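Local coordinates for DNA repair protein RECN (Deinococcus radiodurans, PDB 4ABY) that may take part in recombinational repair of damaged DNA, and binds and hydrolyses ATP through the head domain captured in this construct, at residues A[164-172]-A[272-280]; A[314-325]-A[347-358]. All coordinates share one frame; numbering follows the deposited sequence.

Interaction 1. Residues A[164-172]-A[272-280]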
loop_
_atom_site.group_PDB
_atom_site.type_symbol
_atom_site.label_atom_id
_atom_site.label_comp_id
_atom_site.label_asym_id
_atom_site.label_seq_id
_atom_site.Cartn_x
_atom_site.Cartn_y
_atom_site.Cartn_z
ATOM N N ALA A 164 -11.736 -5.849 -7.135
ATOM C CA ALA A 164 -12.534 -6.330 -6.018
ATOM C C ALA A 164 -12.515 -5.359 -4.849
ATOM O O ALA A 164 -13.510 -5.206 -4.142
ATOM C CB ALA A 164 -12.043 -7.691 -5.576
ATOM N N ASN A 165 -11.383 -4.703 -4.645
ATOM C CA ASN A 165 -11.225 -3.825 -3.494
ATOM C C ASN A 165 -11.721 -2.406 -3.726
ATOM O O ASN A 165 -12.182 -1.756 -2.793
ATOM C CB ASN A 165 -9.782 -3.839 -3.005
ATOM C CG ASN A 165 -9.425 -5.139 -2.315
ATOM O OD1 ASN A 165 -9.950 -5.445 -1.245
ATOM N ND2 ASN A 165 -8.539 -5.917 -2.926
ATOM N N GLN A 166 -11.631 -1.931 -4.966
ATOM C CA GLN A 166 -12.249 -0.665 -5.334
ATOM C C GLN A 166 -13.724 -0.714 -4.966
ATOM O O GLN A 166 -14.257 0.211 -4.359
ATOM C CB GLN A 166 -12.112 -0.399 -6.835
ATOM C CG GLN A 166 -10.786 0.185 -7.273
ATOM C CD GLN A 166 -10.774 0.532 -8.751
ATOM O OE1 GLN A 166 -11.655 0.119 -9.500
ATOM N NE2 GLN A 166 -9.776 1.297 -9.178
ATOM N N ARG A 167 -14.381 -1.806 -5.344
ATOM C CA ARG A 167 -15.790 -1.997 -5.032
ATOM C C ARG A 167 -16.000 -2.131 -3.530
ATOM O O ARG A 167 -16.963 -1.601 -2.977
ATOM C CB ARG A 167 -16.336 -3.235 -5.742
ATOM C CG ARG A 167 -17.768 -3.564 -5.377
ATOM C CD ARG A 167 -18.271 -4.800 -6.102
ATOM N NE ARG A 167 -17.621 -6.028 -5.650
ATOM C CZ ARG A 167 -16.728 -6.707 -6.362
ATOM N NH1 ARG A 167 -16.368 -6.283 -7.567
ATOM N NH2 ARG A 167 -16.192 -7.816 -5.872
ATOM N N GLY A 168 -15.090 -2.846 -2.875
ATOM C CA GLY A 168 -15.193 -3.086 -1.450
ATOM C C GLY A 168 -15.271 -1.800 -0.656
ATOM O O GLY A 168 -16.019 -1.706 0.315
ATOM N N LEU A 169 -14.494 -0.809 -1.078
ATOM C CA LEU A 169 -14.469 0.490 -0.422
ATOM C C LEU A 169 -15.873 1.028 -0.202
ATOM O O LEU A 169 -16.191 1.532 0.874
ATOM C CB LEU A 169 -13.660 1.491 -1.250
ATOM C CG LEU A 169 -12.171 1.662 -0.939
ATOM C CD1 LEU A 169 -11.477 0.323 -0.743
ATOM C CD2 LEU A 169 -11.499 2.465 -2.038
ATOM N N LEU A 170 -16.710 0.914 -1.228
ATOM C CA LEU A 170 -18.060 1.461 -1.182
ATOM C C LEU A 170 -19.036 0.486 -0.538
ATOM O O LEU A 170 -19.932 0.889 0.200
ATOM C CB LEU A 170 -18.528 1.827 -2.591
ATOM C CG LEU A 170 -19.858 2.572 -2.736
ATOM C CD1 LEU A 170 -19.901 3.797 -1.835
ATOM C CD2 LEU A 170 -20.083 2.961 -4.187
ATOM N N ASP A 171 -18.849 -0.799 -0.809
ATOM C CA ASP A 171 -19.782 -1.813 -0.334
ATOM C C ASP A 171 -19.739 -2.041 1.174
ATOM O O ASP A 171 -20.677 -2.608 1.737
ATOM C CB ASP A 171 -19.586 -3.132 -1.089
ATOM C CG ASP A 171 -20.265 -3.130 -2.446
ATOM O OD1 ASP A 171 -20.595 -2.033 -2.945
ATOM O OD2 ASP A 171 -20.472 -4.224 -3.014
ATOM N N ARG A 172 -18.665 -1.611 1.830
ATOM C CA ARG A 172 -18.590 -1.745 3.285
ATOM C C ARG A 172 -19.187 -0.527 3.982
ATOM O O ARG A 172 -19.075 -0.372 5.199
ATOM C CB ARG A 172 -17.168 -2.055 3.776
ATOM C CG ARG A 172 -16.101 -1.016 3.458
ATOM C CD ARG A 172 -14.713 -1.582 3.779
ATOM N NE ARG A 172 -13.615 -0.798 3.210
ATOM C CZ ARG A 172 -12.762 -0.067 3.925
ATOM N NH1 ARG A 172 -12.869 -0.011 5.249
ATOM N NH2 ARG A 172 -11.793 0.609 3.317
ATOM N N TYR A 272 -21.801 -10.103 -6.853
ATOM C CA TYR A 272 -21.587 -8.935 -6.017
ATOM C C TYR A 272 -22.504 -7.764 -6.357
ATOM O O TYR A 272 -22.396 -6.696 -5.754
ATOM C CB TYR A 272 -20.131 -8.492 -6.098
ATOM C CG TYR A 272 -19.659 -8.252 -7.505
ATOM C CD1 TYR A 272 -19.974 -7.076 -8.171
ATOM C CD2 TYR A 272 -18.898 -9.198 -8.170
ATOM C CE1 TYR A 272 -19.546 -6.851 -9.461
ATOM C CE2 TYR A 272 -18.463 -8.982 -9.457
ATOM C CZ TYR A 272 -18.791 -7.807 -10.100
ATOM O OH TYR A 272 -18.359 -7.583 -11.386
ATOM N N GLY A 273 -23.402 -7.954 -7.318
ATOM C CA GLY A 273 -24.383 -6.926 -7.616
ATOM C C GLY A 273 -24.742 -6.764 -9.079
ATOM O O GLY A 273 -24.297 -7.523 -9.933
ATOM N N LEU A 274 -25.556 -5.757 -9.363
ATOM C CA LEU A 274 -26.032 -5.516 -10.717
ATOM C C LEU A 274 -25.107 -4.571 -11.474
ATOM O O LEU A 274 -25.344 -4.265 -12.645
ATOM C CB LEU A 274 -27.448 -4.939 -10.683
ATOM C CG LEU A 274 -28.636 -5.898 -10.755
ATOM C CD1 LEU A 274 -28.478 -7.094 -9.840
ATOM C CD2 LEU A 274 -29.901 -5.135 -10.423
ATOM N N SER A 275 -24.054 -4.112 -10.803
ATOM C CA SER A 275 -23.142 -3.146 -11.402
ATOM C C SER A 275 -21.719 -3.310 -10.890
ATOM O O SER A 275 -21.503 -3.782 -9.777
ATOM C CB SER A 275 -23.615 -1.721 -11.115
ATOM O OG SER A 275 -24.963 -1.541 -11.495
ATOM N N ASP A 276 -20.758 -2.918 -11.725
ATOM C CA ASP A 276 -19.356 -2.816 -11.337
ATOM C C ASP A 276 -19.142 -1.501 -10.608
ATOM O O ASP A 276 -19.702 -0.481 -10.993
ATOM C CB ASP A 276 -18.467 -2.836 -12.578
ATOM C CG ASP A 276 -18.022 -4.231 -12.962
ATOM O OD1 ASP A 276 -17.882 -5.085 -12.060
ATOM O OD2 ASP A 276 -17.791 -4.467 -14.169
ATOM N N VAL A 277 -18.335 -1.513 -9.556
ATOM C CA VAL A 277 -18.049 -0.273 -8.846
ATOM C C VAL A 277 -16.604 0.152 -9.059
ATOM O O VAL A 277 -15.675 -0.549 -8.655
ATOM C CB VAL A 277 -18.354 -0.380 -7.345
ATOM C CG1 VAL A 277 -17.820 0.842 -6.615
ATOM C CG2 VAL A 277 -19.851 -0.526 -7.123
ATOM N N LEU A 278 -16.425 1.303 -9.700
ATOM C CA LEU A 278 -15.097 1.772 -10.081
ATOM C C LEU A 278 -14.755 3.095 -9.414
ATOM O O LEU A 278 -15.627 3.941 -9.210
ATOM C CB LEU A 278 -15.011 1.927 -11.599
ATOM C CG LEU A 278 -15.266 0.651 -12.397
ATOM C CD1 LEU A 278 -16.121 0.933 -13.628
ATOM C CD2 LEU A 278 -13.952 -0.008 -12.769
ATOM N N LEU A 279 -13.479 3.265 -9.076
ATOM C CA LEU A 279 -13.005 4.498 -8.464
ATOM C C LEU A 279 -12.210 5.321 -9.472
ATOM O O LEU A 279 -11.191 4.866 -9.991
ATOM C CB LEU A 279 -12.145 4.186 -7.244
ATOM C CG LEU A 279 -11.674 5.416 -6.477
ATOM C CD1 LEU A 279 -12.879 6.226 -6.029
ATOM C CD2 LEU A 279 -10.807 5.017 -5.293
ATOM N N ARG A 280 -12.686 6.530 -9.745
ATOM C CA ARG A 280 -12.065 7.391 -10.741
ATOM C C ARG A 280 -11.506 8.649 -10.086
ATOM O O ARG A 280 -12.078 9.163 -9.130
ATOM C CB ARG A 280 -13.078 7.746 -11.831
ATOM C CG ARG A 280 -13.696 6.520 -12.506
ATOM C CD ARG A 280 -14.751 6.890 -13.539
ATOM N NE ARG A 280 -14.183 7.557 -14.706
ATOM C CZ ARG A 280 -14.728 8.623 -15.284
ATOM N NH1 ARG A 280 -15.851 9.137 -14.797
ATOM N NH2 ARG A 280 -14.153 9.180 -16.344
#
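Tyr272, the ring on which the Arg167 guanidinium rests, is anchored at its far end: its OH donates to Asp276 OD1 over 2.6 Å, meeting the carboxylate on its syn side. With the ring held at this end, its face serves as a platform. The guanidinium lies almost flat on it, the planes 9° apart, with Arg167 CZ 3.7 Å from the centroid of the Tyr272 ring, a stacked cation-pi pair. Arg167 leaves the helix extended and then bends at chi3 (69°), which swings NE and CZ over Tyr272 CG and NH1 above the ring centre. The aliphatic base of the same side chain crosses Val277, Arg167 CG lying 3.8 Å from Val277 CB. Leu170 CD2 meets the same valine, 3.9 Å from Val277 CG1. Farther along the strand the amide of Gln166 lies over the backbone at Leu278 and Leu279, and Leu169 CD2 meets Leu279 CD2 at 4.2 Å. Helix 164-171 lies across strand 276-280 at 94°, their axes 6.8 Å apart at the closest point. The strand pairs with 258-266 in a two-stranded antiparallel sheet beside the long helix 214-249. From that helix Arg234 makes a salt bridge with Asp171 OD2 and touches Arg167, Leu170 and Val277. No hydrogen bond joins the two segments directly, so the contact depends on cation-pi stacking and apolar burial, and the carboxylates of Asp171 and Asp276 probably temper the positive charge gathered around Arg167 and Arg234.

Interaction 2. Residues A[314-325]-A[347-358]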
loop_
_atom_site.group_PDB
_atom_site.type_symbol
_atom_site.label_atom_id
_atom_site.label_comp_id
_atom_site.label_asym_id
_atom_site.label_seq_id
_atom_site.Cartn_x
_atom_site.Cartn_y
_atom_site.Cartn_z
ATOM N N ALA A 314 -6.018 0.734 7.043
ATOM C CA ALA A 314 -5.191 -0.211 6.303
ATOM C C ALA A 314 -5.649 -1.632 6.609
ATOM O O ALA A 314 -6.240 -1.885 7.658
ATOM C CB ALA A 314 -3.727 -0.035 6.667
ATOM N N ASP A 315 -5.377 -2.556 5.693
ATOM C CA ASP A 315 -5.818 -3.940 5.851
ATOM C C ASP A 315 -4.672 -4.894 6.180
ATOM O O ASP A 315 -4.851 -6.112 6.186
ATOM C CB ASP A 315 -6.589 -4.422 4.613
ATOM C CG ASP A 315 -5.851 -4.149 3.308
ATOM O OD1 ASP A 315 -5.156 -3.112 3.208
ATOM O OD2 ASP A 315 -5.978 -4.967 2.369
ATOM N N THR A 316 -3.504 -4.330 6.467
ATOM C CA THR A 316 -2.332 -5.116 6.820
ATOM C C THR A 316 -1.549 -4.429 7.934
ATOM O O THR A 316 -1.561 -3.206 8.040
ATOM C CB THR A 316 -1.405 -5.313 5.610
ATOM O OG1 THR A 316 -0.950 -4.036 5.142
ATOM C CG2 THR A 316 -2.134 -6.034 4.487
ATOM N N PRO A 317 -0.858 -5.219 8.769
ATOM C CA PRO A 317 -0.090 -4.691 9.903
ATOM C C PRO A 317 1.014 -3.735 9.470
ATOM O O PRO A 317 1.365 -2.832 10.229
ATOM C CB PRO A 317 0.527 -5.953 10.531
ATOM C CG PRO A 317 0.420 -7.011 9.489
ATOM C CD PRO A 317 -0.814 -6.689 8.712
ATOM N N SER A 318 1.555 -3.943 8.272
ATOM C CA SER A 318 2.651 -3.122 7.759
ATOM C C SER A 318 2.303 -2.560 6.394
ATOM O O SER A 318 1.729 -3.256 5.560
ATOM C CB SER A 318 3.934 -3.942 7.655
ATOM O OG SER A 318 4.294 -4.485 8.914
ATOM N N VAL A 319 2.645 -1.292 6.180
ATOM C CA VAL A 319 2.396 -0.615 4.909
ATOM C C VAL A 319 3.631 0.163 4.451
ATOM O O VAL A 319 4.370 0.705 5.271
ATOM C CB VAL A 319 1.200 0.349 5.007
ATOM C CG1 VAL A 319 0.896 0.958 3.646
ATOM C CG2 VAL A 319 -0.020 -0.374 5.560
ATOM N N VAL A 320 3.869 0.169 3.145
ATOM C CA VAL A 320 5.025 0.859 2.589
ATOM C C VAL A 320 4.632 1.872 1.521
ATOM O O VAL A 320 3.883 1.558 0.597
ATOM C CB VAL A 320 6.038 -0.134 1.988
ATOM C CG1 VAL A 320 7.135 0.613 1.246
ATOM C CG2 VAL A 320 6.627 -1.015 3.079
ATOM N N PHE A 321 5.154 3.087 1.650
ATOM C CA PHE A 321 4.898 4.136 0.677
ATOM C C PHE A 321 6.227 4.542 0.059
ATOM O O PHE A 321 7.187 4.826 0.775
ATOM C CB PHE A 321 4.233 5.341 1.344
ATOM C CG PHE A 321 2.923 5.021 2.005
ATOM C CD1 PHE A 321 1.738 5.082 1.291
ATOM C CD2 PHE A 321 2.876 4.657 3.341
ATOM C CE1 PHE A 321 0.531 4.789 1.896
ATOM C CE2 PHE A 321 1.671 4.363 3.952
ATOM C CZ PHE A 321 0.498 4.429 3.228
ATOM N N ASP A 322 6.269 4.638 -1.245
ATOM C CA ASP A 322 7.457 5.075 -1.916
ATOM C C ASP A 322 7.227 6.396 -2.573
ATOM O O ASP A 322 6.307 6.555 -3.317
ATOM C CB ASP A 322 7.768 4.126 -3.037
ATOM C CG ASP A 322 9.093 4.374 -3.651
ATOM O OD1 ASP A 322 9.973 4.904 -2.978
ATOM O OD2 ASP A 322 9.261 4.021 -4.806
ATOM N N GLU A 323 8.072 7.364 -2.348
ATOM C CA GLU A 323 7.868 8.532 -3.104
ATOM C C GLU A 323 6.723 9.366 -2.730
ATOM O O GLU A 323 6.269 10.076 -3.551
ATOM C CB GLU A 323 7.631 8.094 -4.534
ATOM C CG GLU A 323 8.853 8.172 -5.427
ATOM C CD GLU A 323 8.538 7.915 -6.850
ATOM O OE1 GLU A 323 8.422 6.766 -7.233
ATOM O OE2 GLU A 323 8.410 8.862 -7.612
ATOM N N VAL A 324 6.235 9.327 -1.516
ATOM C CA VAL A 324 5.085 10.176 -1.212
ATOM C C VAL A 324 5.613 11.487 -0.887
ATOM O O VAL A 324 4.865 12.414 -0.863
ATOM C CB VAL A 324 5.095 9.304 0.034
ATOM C CG1 VAL A 324 6.192 9.695 0.921
ATOM C CG2 VAL A 324 3.819 9.442 0.780
ATOM N N ASP A 325 6.918 11.632 -0.761
ATOM C CA ASP A 325 7.361 13.010 -0.722
ATOM C C ASP A 325 7.810 13.531 -2.032
ATOM O O ASP A 325 8.386 14.573 -2.111
ATOM C CB ASP A 325 8.545 13.138 0.208
ATOM C CG ASP A 325 9.601 12.188 -0.093
ATOM O OD1 ASP A 325 9.411 11.406 -0.969
ATOM O OD2 ASP A 325 10.629 12.228 0.538
ATOM N N ARG A 347 -0.642 1.042 12.821
ATOM C CA ARG A 347 0.145 0.268 11.862
ATOM C C ARG A 347 1.620 0.540 11.956
ATOM O O ARG A 347 2.050 1.444 12.672
ATOM C CB ARG A 347 -0.280 0.595 10.439
ATOM C CG ARG A 347 -1.043 -0.508 9.735
ATOM C CD ARG A 347 -2.536 -0.355 9.907
ATOM N NE ARG A 347 -3.212 -1.642 9.792
ATOM C CZ ARG A 347 -4.482 -1.817 10.126
ATOM N NH1 ARG A 347 -5.168 -0.780 10.581
ATOM N NH2 ARG A 347 -5.066 -3.003 10.012
ATOM N N GLN A 348 2.391 -0.272 11.244
ATOM C CA GLN A 348 3.802 -0.008 11.016
ATOM C C GLN A 348 3.885 0.538 9.603
ATOM O O GLN A 348 3.581 -0.174 8.645
ATOM C CB GLN A 348 4.612 -1.302 11.122
ATOM C CG GLN A 348 6.111 -1.138 10.937
ATOM C CD GLN A 348 6.841 -2.468 10.916
ATOM O OE1 GLN A 348 6.337 -3.457 10.387
ATOM N NE2 GLN A 348 8.032 -2.497 11.493
ATOM N N VAL A 349 4.262 1.806 9.473
ATOM C CA VAL A 349 4.401 2.423 8.160
ATOM C C VAL A 349 5.877 2.662 7.867
ATOM O O VAL A 349 6.608 3.217 8.683
ATOM C CB VAL A 349 3.581 3.727 8.034
ATOM C CG1 VAL A 349 2.529 3.797 9.126
ATOM C CG2 VAL A 349 4.478 4.937 8.084
ATOM N N LEU A 350 6.309 2.200 6.703
ATOM C CA LEU A 350 7.705 2.283 6.317
ATOM C C LEU A 350 7.865 3.209 5.120
ATOM O O LEU A 350 7.396 2.907 4.024
ATOM C CB LEU A 350 8.224 0.889 5.974
ATOM C CG LEU A 350 8.085 -0.163 7.078
ATOM C CD1 LEU A 350 8.070 -1.568 6.503
ATOM C CD2 LEU A 350 9.196 -0.017 8.100
ATOM N N VAL A 351 8.518 4.344 5.331
ATOM C CA VAL A 351 8.759 5.279 4.244
ATOM C C VAL A 351 10.228 5.676 4.165
ATOM O O VAL A 351 10.923 5.752 5.176
ATOM C CB VAL A 351 7.901 6.555 4.378
ATOM C CG1 VAL A 351 6.528 6.217 4.929
ATOM C CG2 VAL A 351 8.592 7.566 5.264
ATOM N N VAL A 352 10.696 5.908 2.945
ATOM C CA VAL A 352 12.015 6.475 2.716
ATOM C C VAL A 352 11.801 7.932 2.321
ATOM O O VAL A 352 11.004 8.224 1.427
ATOM C CB VAL A 352 12.751 5.737 1.586
ATOM C CG1 VAL A 352 14.121 6.336 1.358
ATOM C CG2 VAL A 352 12.870 4.264 1.913
ATOM N N THR A 353 12.498 8.847 2.984
ATOM C CA THR A 353 12.226 10.265 2.788
ATOM C C THR A 353 13.488 11.122 2.778
ATOM O O THR A 353 14.509 10.746 3.358
ATOM C CB THR A 353 11.264 10.790 3.874
ATOM O OG1 THR A 353 10.943 12.162 3.618
ATOM C CG2 THR A 353 11.895 10.670 5.246
ATOM N N HIS A 354 13.407 12.270 2.106
ATOM C CA HIS A 354 14.503 13.240 2.092
ATOM C C HIS A 354 14.082 14.553 2.740
ATOM O O HIS A 354 14.857 15.501 2.807
ATOM C CB HIS A 354 15.008 13.486 0.667
ATOM C CG HIS A 354 13.937 13.902 -0.292
ATOM N ND1 HIS A 354 13.155 12.995 -0.974
ATOM C CD2 HIS A 354 13.526 15.130 -0.692
ATOM C CE1 HIS A 354 12.304 13.645 -1.749
ATOM N NE2 HIS A 354 12.507 14.941 -1.595
ATOM N N LEU A 355 12.846 14.588 3.228
ATOM C CA LEU A 355 12.281 15.779 3.855
ATOM C C LEU A 355 12.309 15.672 5.372
ATOM O O LEU A 355 11.775 14.728 5.943
ATOM C CB LEU A 355 10.838 15.985 3.390
ATOM C CG LEU A 355 10.619 16.270 1.903
ATOM C CD1 LEU A 355 9.135 16.294 1.572
ATOM C CD2 LEU A 355 11.284 17.577 1.522
ATOM N N ALA A 356 12.923 16.653 6.024
ATOM C CA ALA A 356 13.025 16.649 7.478
ATOM C C ALA A 356 11.655 16.651 8.142
ATOM O O ALA A 356 11.492 16.116 9.236
ATOM C CB ALA A 356 13.847 17.827 7.957
ATOM N N GLN A 357 10.670 17.254 7.482
ATOM C CA GLN A 357 9.318 17.305 8.023
ATOM C C GLN A 357 8.786 15.901 8.279
ATOM O O GLN A 357 8.197 15.627 9.327
ATOM C CB GLN A 357 8.375 18.046 7.074
ATOM C CG GLN A 357 8.646 19.530 6.964
ATOM C CD GLN A 357 9.804 19.848 6.045
ATOM O OE1 GLN A 357 9.993 19.197 5.017
ATOM N NE2 GLN A 357 10.582 20.860 6.407
ATOM N N ILE A 358 9.005 15.013 7.319
ATOM C CA ILE A 358 8.517 13.651 7.427
ATOM C C ILE A 358 9.327 12.833 8.427
ATOM O O ILE A 358 8.762 12.133 9.264
ATOM C CB ILE A 358 8.510 12.963 6.057
ATOM C CG1 ILE A 358 7.640 13.766 5.087
ATOM C CG2 ILE A 358 8.017 11.529 6.179
ATOM C CD1 ILE A 358 7.573 13.187 3.698
#
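The beta-alpha-beta unit of strand 318-321, helix 330-343 and strand 348-352 brings its two strands together here as parallel neighbours. Gln348 N donates to Pro317 O, Val319 N to Gln348 O (2.9 Å) and Leu350 N to Val319 O (2.8 Å). On one face Ser318 OG donates to Gln348 OE1 at 2.7 Å, in the plane of the amide carbonyl; OE1 also accepts from Leu40 N. Val320 CG2 packs on Leu350 CD1 along the same face. Before the strands, Arg347 bends at chi2 (92°) alongside residues 314-317: its NE reaches Thr316 O at 2.9 Å from above the carbonyl plane, and the carbonyl of Ala314 lies over one face of the guanidinium. Strand 318-321 leads into Asp322-Glu323, consistent with the Walker B motif of a P-loop ATPase of the ABC/SMC type, and the other strand into His354, probably the H-loop (switch) histidine of ABC-type ATPases. From the first of these loops Asp325 OD2 takes two donors of the second, Thr353 OG1 at 3.1 Å from above the carboxylate plane and His354 N at 3.2 Å nearly along the C-O bond. Thr353 OG1 in turn accepts from Leu355 N, an ST turn, while Leu355 CD1 and Ile358 CD1 both touch Asp325 CB.

Interaction 1 closes before interaction 2 opens along the chain, and their centres lie about 26 Å apart. The nearest atoms come within about 5 Å without touching. Both belong to the RecN head domain. Interaction 2 is in the mixed sheet, where strand 348-352 also neighbours 62-67, which leads into the predicted ATP-binding loop; the side chain of Val352 is about 4 Å from that of Thr69. Interaction 1 lays helix 163-171 on the two-stranded sheet of 258-266 and 276-282, against helix 214-249. From core strand 149-152 the chain passes by a loop to helix 163-171 and on to the long helices 175-197 and 214-249, consistent with the base of an SMC-like coiled coil; interaction 1 belongs to that base, interaction 2 to the ATPase core.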